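Local coordinates for protein aryl acylamidase (bacterium CSBL00001, PDB 4YJ6) that probably hydrolyses aryl acylamides, splitting the amide bond to release an aromatic amine, at residues S6-A14 against E29-L37; A167-V176 against E224-R232. All coordinates share one frame; numbering follows the deposited sequence.

Contact 1 (S6-A14 against E29-L37); sequences SPVHWKSAA and EVVESTIDL
An ST turn and ST motif at S6 shape the N-terminal strip S6-H9, which runs beside helix 27-45 with V8 and H9 against L37; a type II beta turn from V8 to K11 then leads the chain away. The hydroxyl of S6 reaches forward to accept from the backbone N-H of V8 and of H9, which suits a small side chain with an acceptor so near the main chain. The same OG holds a water at 2.7 Å, and this water donates to the carbonyl oxygen of S33, 2.8 Å away, so a polar bridge links loop and helix at the margin of an otherwise apolar contact. P7, whose rigid ring needs no polar partner, sets CG beside OG of S33 and near the carboxylate at the end of the extended E29 side chain, whose OE1 lies 3.6 Å from P7 CG. V8 is buried; its branch CG2 reaches between CB of S33 and CD1 of L37, at 3.8 Å from L37 CD1, while CG1 turns toward V30. Beside it T34 OG1 donates to V30 O at 2.8 Å, so the oxygen that V8 CG2 approaches already has its partner inside the helix. L37 divides its contact between its two methyls: CD1 reaches CA of H9 and the valine, and CD2 sits over the imidazole. With CG of H9 roughly anti to its own N (chi1 -158°), the ring swings round to offer a face to the helix, and its NE2 bonds to the backbone oxygen of D173. NE1 of W10 lies over the opposite face. The CH-pi contact places L37 CD2 4.0 Å from the H9 ring centroid, 18° off the ring normal.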
loop_
_atom_site.group_PDB
_atom_site.type_symbol
_atom_site.label_atom_id
_atom_site.label_comp_id
_atom_site.label_asym_id
_atom_site.label_seq_id
_atom_site.Cartn_x
_atom_site.Cartn_y
_atom_site.Cartn_z
ATOM N N SER A 6 20.099 -12.092 14.583
ATOM C CA SER A 6 18.681 -12.465 14.566
ATOM C C SER A 6 18.419 -13.709 13.694
ATOM O O SER A 6 18.997 -13.870 12.621
ATOM C CB SER A 6 17.833 -11.279 14.071
ATOM O OG SER A 6 16.464 -11.622 14.007
ATOM N N PRO A 7 17.560 -14.618 14.161
ATOM C CA PRO A 7 17.265 -15.721 13.250
ATOM C C PRO A 7 16.324 -15.297 12.129
ATOM O O PRO A 7 16.181 -16.039 11.167
ATOM C CB PRO A 7 16.578 -16.757 14.162
ATOM C CG PRO A 7 16.087 -15.971 15.341
ATOM C CD PRO A 7 17.087 -14.883 15.532
ATOM N N VAL A 8 15.692 -14.127 12.243
ATOM C CA VAL A 8 14.647 -13.761 11.280
ATOM C C VAL A 8 14.837 -12.390 10.579
ATOM O O VAL A 8 14.227 -12.153 9.561
ATOM C CB VAL A 8 13.259 -13.807 11.934
ATOM C CG1 VAL A 8 13.014 -15.204 12.524
ATOM C CG2 VAL A 8 13.135 -12.731 13.040
ATOM N N HIS A 9 15.656 -11.497 11.114
ATOM C CA HIS A 9 15.834 -10.175 10.501
ATOM C C HIS A 9 16.253 -10.362 9.053
ATOM O O HIS A 9 17.174 -11.137 8.762
ATOM C CB HIS A 9 16.914 -9.386 11.259
ATOM C CG HIS A 9 16.830 -7.900 11.083
ATOM N ND1 HIS A 9 17.821 -7.049 11.518
ATOM C CD2 HIS A 9 15.868 -7.108 10.544
ATOM C CE1 HIS A 9 17.483 -5.800 11.254
ATOM N NE2 HIS A 9 16.297 -5.805 10.666
ATOM N N TRP A 10 15.566 -9.662 8.147
ATOM C CA TRP A 10 15.874 -9.690 6.703
ATOM C C TRP A 10 15.562 -10.996 5.945
ATOM O O TRP A 10 15.804 -11.088 4.727
ATOM C CB TRP A 10 17.338 -9.243 6.426
ATOM C CG TRP A 10 17.671 -7.888 7.001
ATOM C CD1 TRP A 10 18.504 -7.611 8.068
ATOM C CD2 TRP A 10 17.170 -6.615 6.550
ATOM N NE1 TRP A 10 18.537 -6.253 8.301
ATOM C CE2 TRP A 10 17.733 -5.617 7.387
ATOM C CE3 TRP A 10 16.304 -6.225 5.518
ATOM C CZ2 TRP A 10 17.452 -4.248 7.228
ATOM C CZ3 TRP A 10 16.024 -4.878 5.356
ATOM C CH2 TRP A 10 16.601 -3.895 6.206
ATOM N N LYS A 11 15.033 -12.010 6.619
ATOM C CA LYS A 11 14.662 -13.228 5.926
ATOM C C LYS A 11 13.410 -12.955 5.079
ATOM O O LYS A 11 12.528 -12.196 5.515
ATOM C CB LYS A 11 14.357 -14.354 6.903
ATOM C CG LYS A 11 15.594 -14.821 7.670
ATOM C CD LYS A 11 16.461 -15.758 6.814
ATOM C CE LYS A 11 17.514 -16.483 7.690
ATOM N NZ LYS A 11 18.573 -15.538 8.158
ATOM N N SER A 12 13.345 -13.578 3.907
ATOM C CA SER A 12 12.145 -13.463 3.066
ATOM C C SER A 12 11.012 -14.349 3.571
ATOM O O SER A 12 11.219 -15.253 4.378
ATOM C CB SER A 12 12.454 -13.813 1.613
ATOM O OG SER A 12 12.690 -15.191 1.472
ATOM N N ALA A 13 9.791 -14.078 3.116
ATOM C CA ALA A 13 8.681 -14.976 3.444
ATOM C C ALA A 13 8.959 -16.368 2.886
ATOM O O ALA A 13 8.667 -17.366 3.542
ATOM C CB ALA A 13 7.346 -14.425 2.873
ATOM N N ALA A 14 9.506 -16.442 1.666
ATOM C CA ALA A 14 9.834 -17.741 1.091
ATOM C C ALA A 14 10.830 -18.467 2.000
ATOM O O ALA A 14 10.691 -19.663 2.253
ATOM C CB ALA A 14 10.425 -17.574 -0.319
ATOM N N GLU A 29 9.552 -19.511 17.910
ATOM C CA GLU A 29 10.772 -18.750 17.882
ATOM C C GLU A 29 10.642 -17.623 16.846
ATOM O O GLU A 29 11.142 -16.539 17.044
ATOM C CB GLU A 29 11.975 -19.640 17.558
ATOM C CG GLU A 29 13.256 -18.864 17.613
ATOM C CD GLU A 29 14.496 -19.712 17.338
ATOM O OE1 GLU A 29 15.588 -19.110 17.107
ATOM O OE2 GLU A 29 14.377 -20.966 17.351
ATOM N N VAL A 30 9.927 -17.876 15.760
ATOM C CA VAL A 30 9.676 -16.792 14.804
ATOM C C VAL A 30 8.969 -15.644 15.523
ATOM O O VAL A 30 9.327 -14.484 15.366
ATOM C CB VAL A 30 8.804 -17.253 13.633
ATOM C CG1 VAL A 30 8.474 -16.013 12.769
ATOM C CG2 VAL A 30 9.544 -18.315 12.793
ATOM N N VAL A 31 7.954 -15.957 16.325
ATOM C CA VAL A 31 7.204 -14.882 16.997
ATOM C C VAL A 31 8.099 -14.139 17.997
ATOM O O VAL A 31 8.132 -12.911 18.006
ATOM C CB VAL A 31 5.981 -15.444 17.700
ATOM C CG1 VAL A 31 5.345 -14.429 18.642
ATOM C CG2 VAL A 31 4.979 -15.964 16.635
ATOM N N GLU A 32 8.832 -14.865 18.852
ATOM C CA GLU A 32 9.614 -14.161 19.886
ATOM C C GLU A 32 10.728 -13.332 19.260
ATOM O O GLU A 32 11.022 -12.235 19.707
ATOM C CB GLU A 32 10.207 -15.150 20.904
ATOM C CG GLU A 32 9.175 -16.001 21.628
ATOM C CD GLU A 32 8.178 -15.200 22.497
ATOM O OE1 GLU A 32 8.404 -14.001 22.798
ATOM O OE2 GLU A 32 7.151 -15.822 22.894
ATOM N N SER A 33 11.342 -13.853 18.204
ATOM C CA SER A 33 12.416 -13.134 17.528
ATOM C C SER A 33 11.888 -11.915 16.778
ATOM O O SER A 33 12.590 -10.907 16.668
ATOM C CB SER A 33 13.147 -14.048 16.557
ATOM O OG SER A 33 13.818 -15.092 17.249
ATOM N N THR A 34 10.664 -12.003 16.270
ATOM C CA THR A 34 10.065 -10.853 15.579
ATOM C C THR A 34 9.710 -9.795 16.620
ATOM O O THR A 34 9.888 -8.605 16.409
ATOM C CB THR A 34 8.808 -11.249 14.776
ATOM O OG1 THR A 34 9.184 -12.204 13.779
ATOM C CG2 THR A 34 8.202 -10.020 14.051
ATOM N N ILE A 35 9.225 -10.246 17.768
ATOM C CA ILE A 35 8.881 -9.339 18.849
ATOM C C ILE A 35 10.152 -8.594 19.270
ATOM O O ILE A 35 10.130 -7.386 19.486
ATOM C CB ILE A 35 8.257 -10.110 20.036
ATOM C CG1 ILE A 35 6.819 -10.509 19.695
ATOM C CG2 ILE A 35 8.262 -9.271 21.338
ATOM C CD1 ILE A 35 6.168 -11.541 20.707
ATOM N N ASP A 36 11.258 -9.317 19.363
ATOM C CA ASP A 36 12.511 -8.689 19.751
ATOM C C ASP A 36 12.862 -7.567 18.774
ATOM O O ASP A 36 13.278 -6.473 19.197
ATOM C CB ASP A 36 13.659 -9.692 19.764
ATOM C CG ASP A 36 13.556 -10.705 20.891
ATOM O OD1 ASP A 36 12.823 -10.444 21.875
ATOM O OD2 ASP A 36 14.228 -11.760 20.764
ATOM N N LEU A 37 12.701 -7.833 17.472
ATOM C CA LEU A 37 13.011 -6.818 16.451
ATOM C C LEU A 37 12.082 -5.607 16.567
ATOM O O LEU A 37 12.525 -4.474 16.425
ATOM C CB LEU A 37 12.902 -7.407 15.029
ATOM C CG LEU A 37 14.002 -8.380 14.644
ATOM C CD1 LEU A 37 13.690 -9.006 13.302
ATOM C CD2 LEU A 37 15.366 -7.666 14.582
HETATM O O HOH W 1 15.415 -11.085 16.410
#

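Contact 2 (A167-V176 against E224-R232); sequences AAALVADGIV and EGPITRTVR
R229 sends one nitrogen, NH1, to two backbone oxygens, one in the last turn of helix 165-172 and one in the loop that follows. NH1 donates to V171 O at 2.9 Å, almost straight (164°), with the donor in the carbonyl plane on a lone pair and the oxygen in the plane of the guanidinium. Its bond to V176 O is 3.0 Å and more bent (138°), the donor standing above the carbonyl plane. A bend at chi3 (-61°) turns the guanidinium edge toward these oxygens, while the aliphatic part of the chain crosses V171, with R229 CG 3.6 Å from V171 CG1. Arginine thus serves twice, as greasy spacer and as donor. With R229 cut back to an alanine, the carbonyls of V171 and V176 would probably both lose this donor, and a gap would open beside V171 CG1. V171 O also accepts from G174 N at 3.1 Å, part of the Schellman motif that ends the helix; the positive phi of G174 is one that a side chain would jam against the preceding carbonyl.

Farther along, the contact becomes mainly apolar, V171 lying against the strand backbone at I227 and T228. I227 fits the small residues of the helix: its CD1 lies 4.0 Å from A167 CB, and its CG2 meets CA of A168 at 4.0 Å. Alanines let the strand come close, the axes of helix 167-172 and strand 224-228 passing within 8.0 Å. This is the alpha/beta layering of the amidase signature fold, in which the helix following the Gly-Ser-rich signature segment packs against the mixed central sheet.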
loop_
_atom_site.group_PDB
_atom_site.type_symbol
_atom_site.label_atom_id
_atom_site.label_comp_id
_atom_site.label_asym_id
_atom_site.label_seq_id
_atom_site.Cartn_x
_atom_site.Cartn_y
_atom_site.Cartn_z
ATOM N N ALA A 167 3.291 -0.114 7.545
ATOM C CA ALA A 167 3.514 -1.359 6.808
ATOM C C ALA A 167 4.863 -1.301 6.070
ATOM O O ALA A 167 5.719 -2.195 6.197
ATOM C CB ALA A 167 2.368 -1.573 5.786
ATOM N N ALA A 168 5.058 -0.241 5.293
ATOM C CA ALA A 168 6.257 -0.150 4.492
ATOM C C ALA A 168 7.511 -0.017 5.379
ATOM O O ALA A 168 8.526 -0.602 5.071
ATOM C CB ALA A 168 6.180 1.040 3.516
ATOM N N ALA A 169 7.426 0.763 6.451
ATOM C CA ALA A 169 8.584 1.004 7.311
ATOM C C ALA A 169 9.065 -0.315 7.951
ATOM O O ALA A 169 10.251 -0.616 7.970
ATOM C CB ALA A 169 8.242 2.057 8.404
ATOM N N LEU A 170 8.138 -1.135 8.432
ATOM C CA LEU A 170 8.554 -2.418 8.991
ATOM C C LEU A 170 9.236 -3.302 7.961
ATOM O O LEU A 170 10.247 -3.941 8.263
ATOM C CB LEU A 170 7.360 -3.178 9.606
ATOM C CG LEU A 170 6.760 -2.515 10.843
ATOM C CD1 LEU A 170 5.576 -3.387 11.371
ATOM C CD2 LEU A 170 7.811 -2.360 11.942
ATOM N N VAL A 171 8.697 -3.350 6.738
ATOM C CA VAL A 171 9.282 -4.178 5.702
ATOM C C VAL A 171 10.646 -3.617 5.271
ATOM O O VAL A 171 11.580 -4.383 5.076
ATOM C CB VAL A 171 8.316 -4.296 4.489
ATOM C CG1 VAL A 171 8.979 -5.033 3.290
ATOM C CG2 VAL A 171 7.028 -5.033 4.980
ATOM N N ALA A 172 10.740 -2.294 5.131
ATOM C CA ALA A 172 11.985 -1.677 4.687
ATOM C C ALA A 172 13.091 -1.814 5.727
ATOM O O ALA A 172 14.283 -1.790 5.366
ATOM C CB ALA A 172 11.765 -0.196 4.332
ATOM N N ASP A 173 12.699 -1.987 6.982
ATOM C CA ASP A 173 13.672 -2.096 8.082
ATOM C C ASP A 173 13.968 -3.562 8.382
ATOM O O ASP A 173 14.709 -3.865 9.325
ATOM C CB ASP A 173 13.155 -1.374 9.329
ATOM C CG ASP A 173 14.280 -0.966 10.293
ATOM O OD1 ASP A 173 15.321 -0.503 9.811
ATOM O OD2 ASP A 173 14.113 -1.114 11.523
ATOM N N GLY A 174 13.406 -4.481 7.590
ATOM C CA GLY A 174 13.757 -5.884 7.705
ATOM C C GLY A 174 12.978 -6.656 8.783
ATOM O O GLY A 174 13.271 -7.828 9.021
ATOM N N ILE A 175 11.982 -6.010 9.396
ATOM C CA ILE A 175 11.376 -6.525 10.629
ATOM C C ILE A 175 10.375 -7.638 10.341
ATOM O O ILE A 175 10.308 -8.601 11.089
ATOM C CB ILE A 175 10.737 -5.395 11.426
ATOM C CG1 ILE A 175 11.844 -4.455 11.941
ATOM C CG2 ILE A 175 9.934 -5.930 12.675
ATOM C CD1 ILE A 175 11.344 -3.135 12.454
ATOM N N VAL A 176 9.585 -7.495 9.278
ATOM C CA VAL A 176 8.792 -8.592 8.754
ATOM C C VAL A 176 8.966 -8.588 7.227
ATOM O O VAL A 176 9.287 -7.535 6.658
ATOM C CB VAL A 176 7.287 -8.469 9.066
ATOM C CG1 VAL A 176 6.991 -8.782 10.586
ATOM C CG2 VAL A 176 6.760 -7.087 8.649
ATOM N N GLU A 224 -6.740 -4.014 -1.175
ATOM C CA GLU A 224 -5.751 -4.486 -0.192
ATOM C C GLU A 224 -4.662 -5.249 -0.920
ATOM O O GLU A 224 -4.927 -5.932 -1.923
ATOM C CB GLU A 224 -6.418 -5.408 0.845
ATOM C CG GLU A 224 -7.536 -4.665 1.642
ATOM C CD GLU A 224 -7.852 -5.258 3.001
ATOM O OE1 GLU A 224 -6.962 -5.831 3.665
ATOM O OE2 GLU A 224 -9.036 -5.132 3.405
ATOM N N GLY A 225 -3.430 -5.137 -0.442
ATOM C CA GLY A 225 -2.343 -5.860 -1.082
ATOM C C GLY A 225 -1.076 -5.794 -0.252
ATOM O O GLY A 225 -1.023 -5.103 0.748
ATOM N N PRO A 226 -0.051 -6.525 -0.688
ATOM C CA PRO A 226 1.187 -6.699 0.065
ATOM C C PRO A 226 2.259 -5.653 -0.246
ATOM O O PRO A 226 2.367 -5.194 -1.388
ATOM C CB PRO A 226 1.656 -8.075 -0.385
ATOM C CG PRO A 226 1.257 -8.111 -1.843
ATOM C CD PRO A 226 -0.082 -7.355 -1.897
ATOM N N ILE A 227 3.042 -5.321 0.782
ATOM C CA ILE A 227 4.316 -4.626 0.609
ATOM C C ILE A 227 5.418 -5.600 1.033
ATOM O O ILE A 227 5.324 -6.187 2.097
ATOM C CB ILE A 227 4.338 -3.349 1.460
ATOM C CG1 ILE A 227 3.240 -2.405 0.965
ATOM C CG2 ILE A 227 5.759 -2.648 1.418
ATOM C CD1 ILE A 227 3.015 -1.165 1.853
ATOM N N THR A 228 6.424 -5.806 0.179
ATOM C CA THR A 228 7.457 -6.825 0.433
ATOM C C THR A 228 8.829 -6.273 0.028
ATOM O O THR A 228 8.931 -5.168 -0.480
ATOM C CB THR A 228 7.228 -8.083 -0.426
ATOM O OG1 THR A 228 7.224 -7.718 -1.812
ATOM C CG2 THR A 228 5.892 -8.753 -0.085
ATOM N N ARG A 229 9.889 -7.054 0.224
ATOM C CA ARG A 229 11.209 -6.649 -0.267
ATOM C C ARG A 229 11.538 -7.362 -1.558
ATOM O O ARG A 229 12.434 -6.915 -2.283
ATOM C CB ARG A 229 12.322 -6.937 0.764
ATOM C CG ARG A 229 12.214 -6.036 2.025
ATOM C CD ARG A 229 13.367 -6.231 3.024
ATOM N NE ARG A 229 13.387 -7.599 3.520
ATOM C CZ ARG A 229 12.647 -8.043 4.542
ATOM N NH1 ARG A 229 11.876 -7.220 5.252
ATOM N NH2 ARG A 229 12.721 -9.320 4.864
ATOM N N THR A 230 10.864 -8.476 -1.846
ATOM C CA THR A 230 11.090 -9.206 -3.101
ATOM C C THR A 230 9.797 -9.408 -3.858
ATOM O O THR A 230 8.717 -9.480 -3.269
ATOM C CB THR A 230 11.675 -10.615 -2.890
ATOM O OG1 THR A 230 10.667 -11.496 -2.324
ATOM C CG2 THR A 230 12.875 -10.561 -1.960
ATOM N N VAL A 231 9.923 -9.544 -5.169
ATOM C CA VAL A 231 8.753 -9.770 -5.993
ATOM C C VAL A 231 8.199 -11.162 -5.723
ATOM O O VAL A 231 6.982 -11.332 -5.672
ATOM C CB VAL A 231 9.069 -9.554 -7.492
ATOM C CG1 VAL A 231 7.832 -9.866 -8.352
ATOM C CG2 VAL A 231 9.549 -8.087 -7.687
ATOM N N ARG A 232 9.077 -12.148 -5.492
ATOM C CA ARG A 232 8.631 -13.505 -5.182
ATOM C C ARG A 232 7.739 -13.495 -3.920
ATOM O O ARG A 232 6.716 -14.169 -3.876
ATOM C CB ARG A 232 9.838 -14.447 -4.936
ATOM C CG ARG A 232 9.426 -15.871 -4.446
ATOM C CD ARG A 232 10.651 -16.805 -4.327
ATOM N NE ARG A 232 11.202 -16.991 -5.676
ATOM C CZ ARG A 232 12.461 -16.721 -6.071
ATOM N NH1 ARG A 232 13.408 -16.293 -5.210
ATOM N NH2 ARG A 232 12.793 -16.907 -7.357
#

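In the fold
Contact 1 lies toward the surface, its centre about 22 Å from the centre of the chain; contact 2 is buried, its centre about 10 Å from that point. The outer one joins an N-terminal loop to helix 27-45 through methyl, ring and water contacts; the inner one joins helix 165-172 to strand 223-228 by alanine-isoleucine packing and direct arginine bonds to carbonyls. Their centres are 13 Å apart and they touch: W10 N probably bonds to G174 O, so the loop that covers helix 27-45 also lies on the Schellman end of helix 165-172. I175 of segment 167-176 packs on I38 and R41 of helix 27-45, so the helix held in contact 1 also touches contact 2.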